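Local coordinates for protein acetyl-CoA acetyltransferase A (Ascaris suum, PDB 6BJA) that probably catalyses, as a thiolase, the reversible joining of acetyl-CoA units into acetoacetyl-CoA in lipid metabolism, at residues Trp320-Ala325 and Lys342-Arg347; Leu14-Thr19 and Lys277-Val282; Arg363-Leu368 and Gly378-Cys383. One frame throughout, in Å; residues are numbered along the deposited sequence.

Contact 1. Residues Trp320-Ala325 and Lys342-Arg347; sequences WEINEA and KRVNVR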
# COMPACT_ATOMS: atom_id res chain seq x y z
N TRP A 320 -19.66 40.08 10.68
CA TRP A 320 -19.81 38.96 9.77
C TRP A 320 -18.63 38.04 9.89
O TRP A 320 -17.50 38.50 10.02
CB TRP A 320 -19.91 39.43 8.31
CG TRP A 320 -21.00 40.38 8.06
CD1 TRP A 320 -20.98 41.72 8.26
CD2 TRP A 320 -22.30 40.08 7.52
NE1 TRP A 320 -22.18 42.28 7.90
CE2 TRP A 320 -23.01 41.29 7.46
CE3 TRP A 320 -22.93 38.89 7.13
CZ2 TRP A 320 -24.32 41.35 6.97
CZ3 TRP A 320 -24.22 38.96 6.65
CH2 TRP A 320 -24.91 40.18 6.60
N GLU A 321 -18.90 36.73 9.84
CA GLU A 321 -17.87 35.74 9.58
C GLU A 321 -18.22 35.02 8.29
O GLU A 321 -19.28 34.38 8.22
CB GLU A 321 -17.74 34.72 10.71
CG GLU A 321 -17.05 35.23 11.95
CD GLU A 321 -15.55 35.39 11.80
OE1 GLU A 321 -14.89 34.51 11.22
OE2 GLU A 321 -15.00 36.39 12.30
N ILE A 322 -17.34 35.12 7.31
CA ILE A 322 -17.48 34.35 6.06
C ILE A 322 -16.28 33.45 5.97
O ILE A 322 -15.15 33.91 5.97
CB ILE A 322 -17.60 35.24 4.77
CG1 ILE A 322 -17.58 34.40 3.50
CG2 ILE A 322 -16.48 36.28 4.69
CD1 ILE A 322 -18.75 33.46 3.38
N ASN A 323 -16.49 32.14 5.97
CA ASN A 323 -15.34 31.26 6.01
C ASN A 323 -14.52 31.42 4.74
O ASN A 323 -15.06 31.36 3.62
CB ASN A 323 -15.73 29.80 6.21
CG ASN A 323 -14.52 28.91 6.47
OD1 ASN A 323 -14.27 27.92 5.76
ND2 ASN A 323 -13.75 29.26 7.47
N GLU A 324 -13.22 31.62 4.91
CA GLU A 324 -12.33 31.94 3.79
C GLU A 324 -11.74 30.69 3.17
O GLU A 324 -10.55 30.43 3.32
CB GLU A 324 -11.18 32.86 4.24
CG GLU A 324 -11.66 34.14 4.84
CD GLU A 324 -10.53 35.04 5.30
OE1 GLU A 324 -9.36 34.58 5.44
OE2 GLU A 324 -10.84 36.21 5.57
N ALA A 325 -12.56 29.92 2.46
CA ALA A 325 -12.04 28.78 1.74
C ALA A 325 -10.92 29.28 0.83
O ALA A 325 -9.87 28.66 0.73
CB ALA A 325 -13.13 28.11 0.95
N LYS A 342 -14.63 46.31 6.84
CA LYS A 342 -14.06 46.41 8.16
C LYS A 342 -14.94 45.69 9.19
O LYS A 342 -14.51 45.56 10.35
CB LYS A 342 -13.85 47.88 8.52
CG LYS A 342 -12.76 48.55 7.68
CD LYS A 342 -12.43 49.93 8.24
CE LYS A 342 -11.63 50.80 7.28
NZ LYS A 342 -10.37 50.13 6.83
N ARG A 343 -16.12 45.21 8.79
CA ARG A 343 -17.01 44.46 9.70
C ARG A 343 -17.00 42.98 9.41
O ARG A 343 -17.85 42.25 9.94
CB ARG A 343 -18.45 44.93 9.58
CG ARG A 343 -18.65 46.36 9.99
CD ARG A 343 -20.10 46.76 9.86
NE ARG A 343 -20.42 47.86 10.76
CZ ARG A 343 -21.65 48.18 11.15
NH1 ARG A 343 -22.70 47.48 10.71
NH2 ARG A 343 -21.83 49.20 11.98
N VAL A 344 -16.06 42.55 8.57
CA VAL A 344 -16.03 41.17 8.09
C VAL A 344 -14.72 40.48 8.52
O VAL A 344 -13.63 40.97 8.27
CB VAL A 344 -16.19 41.09 6.56
CG1 VAL A 344 -16.21 39.63 6.10
CG2 VAL A 344 -17.47 41.78 6.12
N ASN A 345 -14.86 39.33 9.17
CA ASN A 345 -13.72 38.55 9.66
C ASN A 345 -12.71 39.43 10.39
O ASN A 345 -11.55 39.48 10.03
CB ASN A 345 -13.03 37.82 8.51
CG ASN A 345 -13.93 36.80 7.84
OD1 ASN A 345 -15.07 36.60 8.28
ND2 ASN A 345 -13.45 36.18 6.77
N VAL A 346 -13.17 40.09 11.44
CA VAL A 346 -12.37 41.16 12.01
C VAL A 346 -11.11 40.67 12.74
O VAL A 346 -10.20 41.48 13.00
CB VAL A 346 -13.21 42.05 12.97
CG1 VAL A 346 -14.32 42.72 12.21
CG2 VAL A 346 -13.75 41.26 14.15
N ARG A 347 -11.07 39.37 13.07
CA ARG A 347 -9.90 38.78 13.69
C ARG A 347 -9.14 37.87 12.73
O ARG A 347 -8.28 37.10 13.13
CB ARG A 347 -10.33 38.07 14.98
CG ARG A 347 -10.61 39.14 16.03
CD ARG A 347 -11.37 38.63 17.21
NE ARG A 347 -11.84 39.79 17.98
CZ ARG A 347 -12.52 39.69 19.12
NH1 ARG A 347 -12.78 38.48 19.65
NH2 ARG A 347 -12.91 40.81 19.73
O HOH W 1 -15.88 39.20 12.22
O HOH W 2 -12.50 37.11 12.46
O HOH W 3 -14.63 33.44 8.81
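Trp320 and Ile322 of the edge strand that leads into the coenzyme A pocket are held by Arg343 and Asn345 of a loop, with Val344 packed against them. Trp320 N donates to Arg343 O at 2.9 Å, and Asn345 N returns a nearly straight bond to Trp320 O, 168° at the hydrogen. This is the pattern of a single parallel bridge, with Val344 facing Trp320. Past it the loop turns away, because Asn345 takes a left-handed backbone conformation, which asparagine tolerates well. Its side chain then takes over the pairing. OD1 receives Ile322 N at 2.9 Å on an in-plane lone pair, while ND2 gives one proton to Ile322 O, also at 2.9 Å. The amide thus imitates a strand backbone, and both bonds fix its rotation. Beyond Ile322 comes the Asn-Glu-Ala-Phe signature of thiolases, whose first three residues are Asn323-Ala325, and the second ND2 proton reaches Glu324 OE2 at 2.9 Å. That oxygen is met from above the carboxylate plane. Glu324, extended beyond CG, is also held by Tyr183 and Ser187 and by the backbone N of Val351. On the same face of the strand as Trp320, Val344 CG1 lies alongside Ile322 CG2 at 3.6 Å, their branched side chains pointing the same way. Glu321, on the other face and bent at chi2 (-74°), brings its carboxylate back toward the loop, where water 1 links OE2 to Trp320 O and Val346 N. Water 2 connects the same oxygen to Arg347 N, 2.7 Å from the water.

Contact 2. Residues Leu14-Thr19 and Lys277-Val282; sequences LSAVRT and KPIAKV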
# COMPACT_ATOMS: atom_id res chain seq x y z
N LEU A 14 -24.68 28.45 25.32
CA LEU A 14 -24.15 28.59 26.68
C LEU A 14 -22.65 28.74 26.69
O LEU A 14 -22.09 29.40 27.58
CB LEU A 14 -24.53 27.39 27.53
CG LEU A 14 -26.02 27.12 27.71
CD1 LEU A 14 -26.22 25.99 28.71
CD2 LEU A 14 -26.76 28.38 28.16
N SER A 15 -21.98 28.14 25.70
CA SER A 15 -20.54 28.15 25.61
C SER A 15 -20.13 27.93 24.17
O SER A 15 -20.88 27.35 23.39
CB SER A 15 -19.92 27.08 26.50
OG SER A 15 -20.34 25.79 26.11
N ALA A 16 -18.91 28.37 23.87
CA ALA A 16 -18.38 28.37 22.50
C ALA A 16 -16.85 28.45 22.59
O ALA A 16 -16.31 29.46 23.01
CB ALA A 16 -18.93 29.52 21.71
N VAL A 17 -16.19 27.33 22.31
CA VAL A 17 -14.75 27.22 22.48
C VAL A 17 -14.11 26.52 21.29
O VAL A 17 -14.79 25.81 20.53
CB VAL A 17 -14.36 26.46 23.77
CG1 VAL A 17 -14.90 27.18 25.01
CG2 VAL A 17 -14.86 25.04 23.74
N ARG A 18 -12.81 26.74 21.12
CA ARG A 18 -12.08 26.06 20.05
C ARG A 18 -10.65 25.77 20.45
O ARG A 18 -10.09 26.44 21.28
CB ARG A 18 -12.10 26.93 18.79
CG ARG A 18 -11.29 28.22 18.90
CD ARG A 18 -11.29 28.95 17.59
NE ARG A 18 -10.43 30.14 17.50
CZ ARG A 18 -9.16 30.14 17.13
NH1 ARG A 18 -8.51 29.01 16.91
NH2 ARG A 18 -8.52 31.29 16.96
N THR A 19 -10.04 24.76 19.84
CA THR A 19 -8.61 24.58 19.93
C THR A 19 -7.93 25.66 19.10
O THR A 19 -8.53 26.25 18.20
CB THR A 19 -8.17 23.21 19.40
OG1 THR A 19 -8.40 23.16 17.99
CG2 THR A 19 -8.88 22.07 20.10
N LYS A 277 -26.83 32.25 32.45
CA LYS A 277 -26.44 33.44 31.72
C LYS A 277 -25.87 33.06 30.37
O LYS A 277 -24.66 33.09 30.18
CB LYS A 277 -25.40 34.25 32.51
CG LYS A 277 -25.97 35.05 33.68
CD LYS A 277 -24.95 36.07 34.23
CE LYS A 277 -24.26 36.86 33.10
NZ LYS A 277 -23.60 38.11 33.57
N PRO A 278 -26.74 32.68 29.43
CA PRO A 278 -26.22 32.32 28.11
C PRO A 278 -25.44 33.46 27.46
O PRO A 278 -25.73 34.63 27.73
CB PRO A 278 -27.48 32.01 27.32
CG PRO A 278 -28.59 32.68 28.04
CD PRO A 278 -28.21 32.65 29.48
N ILE A 279 -24.49 33.13 26.60
CA ILE A 279 -23.69 34.17 25.98
C ILE A 279 -24.28 34.66 24.65
O ILE A 279 -24.02 35.79 24.25
CB ILE A 279 -22.23 33.72 25.79
CG1 ILE A 279 -22.10 32.51 24.87
CG2 ILE A 279 -21.63 33.44 27.18
CD1 ILE A 279 -20.65 32.09 24.64
N ALA A 280 -25.11 33.85 24.01
CA ALA A 280 -25.74 34.29 22.77
C ALA A 280 -27.03 33.52 22.54
O ALA A 280 -27.30 32.51 23.20
CB ALA A 280 -24.79 34.10 21.61
N LYS A 281 -27.82 34.01 21.60
CA LYS A 281 -29.07 33.39 21.21
C LYS A 281 -29.03 33.10 19.71
O LYS A 281 -28.57 33.92 18.94
CB LYS A 281 -30.23 34.34 21.55
CG LYS A 281 -31.60 33.75 21.36
CD LYS A 281 -32.67 34.69 21.85
CE LYS A 281 -34.04 34.01 21.85
NZ LYS A 281 -35.10 34.87 22.44
N VAL A 282 -29.47 31.92 19.30
CA VAL A 282 -29.57 31.62 17.88
C VAL A 282 -30.94 32.08 17.39
O VAL A 282 -31.96 31.57 17.84
CB VAL A 282 -29.39 30.12 17.58
CG1 VAL A 282 -29.61 29.86 16.09
CG2 VAL A 282 -28.02 29.65 18.01
O HOH W 4 -23.63 30.50 29.52
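The Ser15-Ala16 peptide is the flat group met by Ile279, whose CD1 methyl rests over one face, 4.1 Å from Ser15 CA and 4.2 Å from Ala16 N. The puckered ring of Pro278 receives Leu14 CD2 over one face, toward the CA-CB edge, 3.8 Å from CB. Ile279 CG1 stands between its own backbone N and carbonyl carbon (chi1 62°), a crowded position that carries CD1 across to strand 11-23. The same methyl lies 4.3 Å from Ala16 CB, where a small residue leaves room for it beside helix 357-371, whose Val366 touches Ala16 and whose Val369 touches Ile279. Proline suits the turn of chain before strand 280-289, which is joined to strand 11-23 in the sheet. Here Ile279 and Ala280 both face one residue of that strand, a classic beta bulge. No direct hydrogen bond links Leu14-Thr19 to Lys277-Val282; instead water 4 donates to Leu14 O at 2.7 Å and to Lys277 O at 2.9 Å. With aliphatic groups making the direct contact, the N-terminal and C-terminal halves meet here by shape and burial of apolar surface, and one water, with two protons to give, bridges two acceptor oxygens that cannot pair directly.

Contact 3. Residues Arg363-Leu368 and Gly378-Cys383; sequences RIVVTL and GVAAIC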
# COMPACT_ATOMS: atom_id res chain seq x y z
N ARG A 363 -16.17 26.63 14.16
CA ARG A 363 -15.06 27.51 14.51
C ARG A 363 -15.45 28.96 14.19
O ARG A 363 -15.21 29.85 15.01
CB ARG A 363 -13.78 27.10 13.76
CG ARG A 363 -12.46 27.55 14.41
CD ARG A 363 -12.15 29.03 14.18
NE ARG A 363 -11.99 29.34 12.75
CZ ARG A 363 -12.06 30.56 12.25
NH1 ARG A 363 -12.34 31.60 13.01
NH2 ARG A 363 -11.88 30.73 10.95
N ILE A 364 -16.08 29.22 13.04
CA ILE A 364 -16.44 30.61 12.76
C ILE A 364 -17.60 31.11 13.62
O ILE A 364 -17.66 32.29 13.94
CB ILE A 364 -16.76 30.85 11.26
CG1 ILE A 364 -18.02 30.12 10.78
CG2 ILE A 364 -15.53 30.49 10.43
CD1 ILE A 364 -18.53 30.59 9.37
N VAL A 365 -18.48 30.22 14.06
CA VAL A 365 -19.50 30.61 15.02
C VAL A 365 -18.87 30.99 16.36
O VAL A 365 -19.25 31.99 16.99
CB VAL A 365 -20.54 29.51 15.23
CG1 VAL A 365 -21.49 29.84 16.37
CG2 VAL A 365 -21.34 29.27 13.94
N VAL A 366 -17.90 30.19 16.82
CA VAL A 366 -17.17 30.51 18.04
C VAL A 366 -16.50 31.88 17.93
O VAL A 366 -16.65 32.72 18.82
CB VAL A 366 -16.12 29.42 18.37
CG1 VAL A 366 -15.21 29.87 19.50
CG2 VAL A 366 -16.82 28.12 18.72
N THR A 367 -15.77 32.13 16.85
CA THR A 367 -15.09 33.41 16.67
C THR A 367 -16.09 34.56 16.60
O THR A 367 -15.86 35.64 17.21
CB THR A 367 -14.21 33.35 15.44
OG1 THR A 367 -13.20 32.35 15.68
CG2 THR A 367 -13.54 34.68 15.15
N LEU A 368 -17.20 34.36 15.89
CA LEU A 368 -18.23 35.40 15.82
C LEU A 368 -18.79 35.73 17.20
O LEU A 368 -18.91 36.91 17.56
CB LEU A 368 -19.36 34.95 14.89
CG LEU A 368 -20.52 35.93 14.76
CD1 LEU A 368 -20.06 37.21 14.06
CD2 LEU A 368 -21.68 35.30 14.03
N GLY A 378 -24.91 39.17 14.75
CA GLY A 378 -23.85 38.69 13.89
C GLY A 378 -24.38 37.60 12.96
O GLY A 378 -25.36 36.90 13.25
N VAL A 379 -23.73 37.47 11.81
CA VAL A 379 -24.00 36.39 10.87
C VAL A 379 -22.73 35.62 10.55
O VAL A 379 -21.70 36.22 10.24
CB VAL A 379 -24.63 36.91 9.56
CG1 VAL A 379 -24.82 35.76 8.54
CG2 VAL A 379 -25.95 37.55 9.85
N ALA A 380 -22.80 34.30 10.66
CA ALA A 380 -21.73 33.44 10.21
C ALA A 380 -22.23 32.63 9.03
O ALA A 380 -23.32 32.07 9.08
CB ALA A 380 -21.25 32.52 11.33
N ALA A 381 -21.42 32.60 7.97
CA ALA A 381 -21.78 31.90 6.73
C ALA A 381 -20.61 31.11 6.19
O ALA A 381 -19.46 31.51 6.31
CB ALA A 381 -22.26 32.87 5.72
N ILE A 382 -20.92 29.94 5.60
CA ILE A 382 -19.87 29.05 5.11
C ILE A 382 -20.37 28.28 3.89
O ILE A 382 -21.52 27.84 3.87
CB ILE A 382 -19.40 28.08 6.23
CG1 ILE A 382 -18.23 27.23 5.80
CG2 ILE A 382 -20.57 27.26 6.77
CD1 ILE A 382 -17.47 26.66 7.06
N CYS A 383 -19.53 28.21 2.85
CA CYS A 383 -19.82 27.42 1.66
C CYS A 383 -19.19 26.04 1.77
O CYS A 383 -18.31 25.80 2.61
CB CYS A 383 -19.30 28.11 0.39
SG CYS A 383 -17.49 28.19 0.22
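Ile364 and Leu368, one helical turn apart, press their methyl ends onto strand 378-383, with Ala380 between them. Ile364 CG1 sits between the backbone N and carbonyl carbon (chi1 66°), and the extended second torsion carries CD1 to the strand, 3.9 Å from Ala380 CB. The methyl also packs tightly against Ala381 O, at 3.3 Å, and reaches Ile382 CB. In Leu368, CG anti to the backbone N (chi1 178°) sends the branch out toward the strand, where CD2 sits against the backbone, 3.6 Å from Val379 C. Its other methyl, CD1, comes 4.1 Å from Gly378 CA, where the lack of a side chain makes room for it. Val365 CG2 closes on Ala380 CB at 4.2 Å. On the flank of the helix, Arg363 NH1 donates in the guanidinium plane to Thr367 OG1 at 2.9 Å, and Glu203 also bonds to that hydroxyl; Ile364 CG2 lies over one guanidinium face, offset toward the rim. Helix and strand run nearly antiparallel, at 161°, the small Gly378 and Ala380 receiving Leu368 and Ile364. Such packing typifies the thiolase fold, whose buried central helices lie against beta-sheets; this strand carries Cys383, the predicted proton acceptor, near its C-terminal end.

Overall arrangement
Contacts 1 and 3 are neighbours, their centres about 8 Å apart, because strands 319-322 and 377-384 lie side by side. Glu321 O and Ala381 N, 2.8 Å apart, probably form one of the hydrogen bonds joining them. Contact 2, centred about 12 Å from contact 3 and 19 Å from contact 1, belongs to the same sheet through strands 11-23 and 280-289. Helix 357-371 links it to contact 3, with Val366 CG2 3.6 Å from Val17 O. Contacts 1 and 3 converge on the predicted active site: the Ile322 and Cys383 side chains are about 6 Å apart, and the Glu324 side chain is about 9 Å from bound coenzyme A. Contact 2 lies away from it.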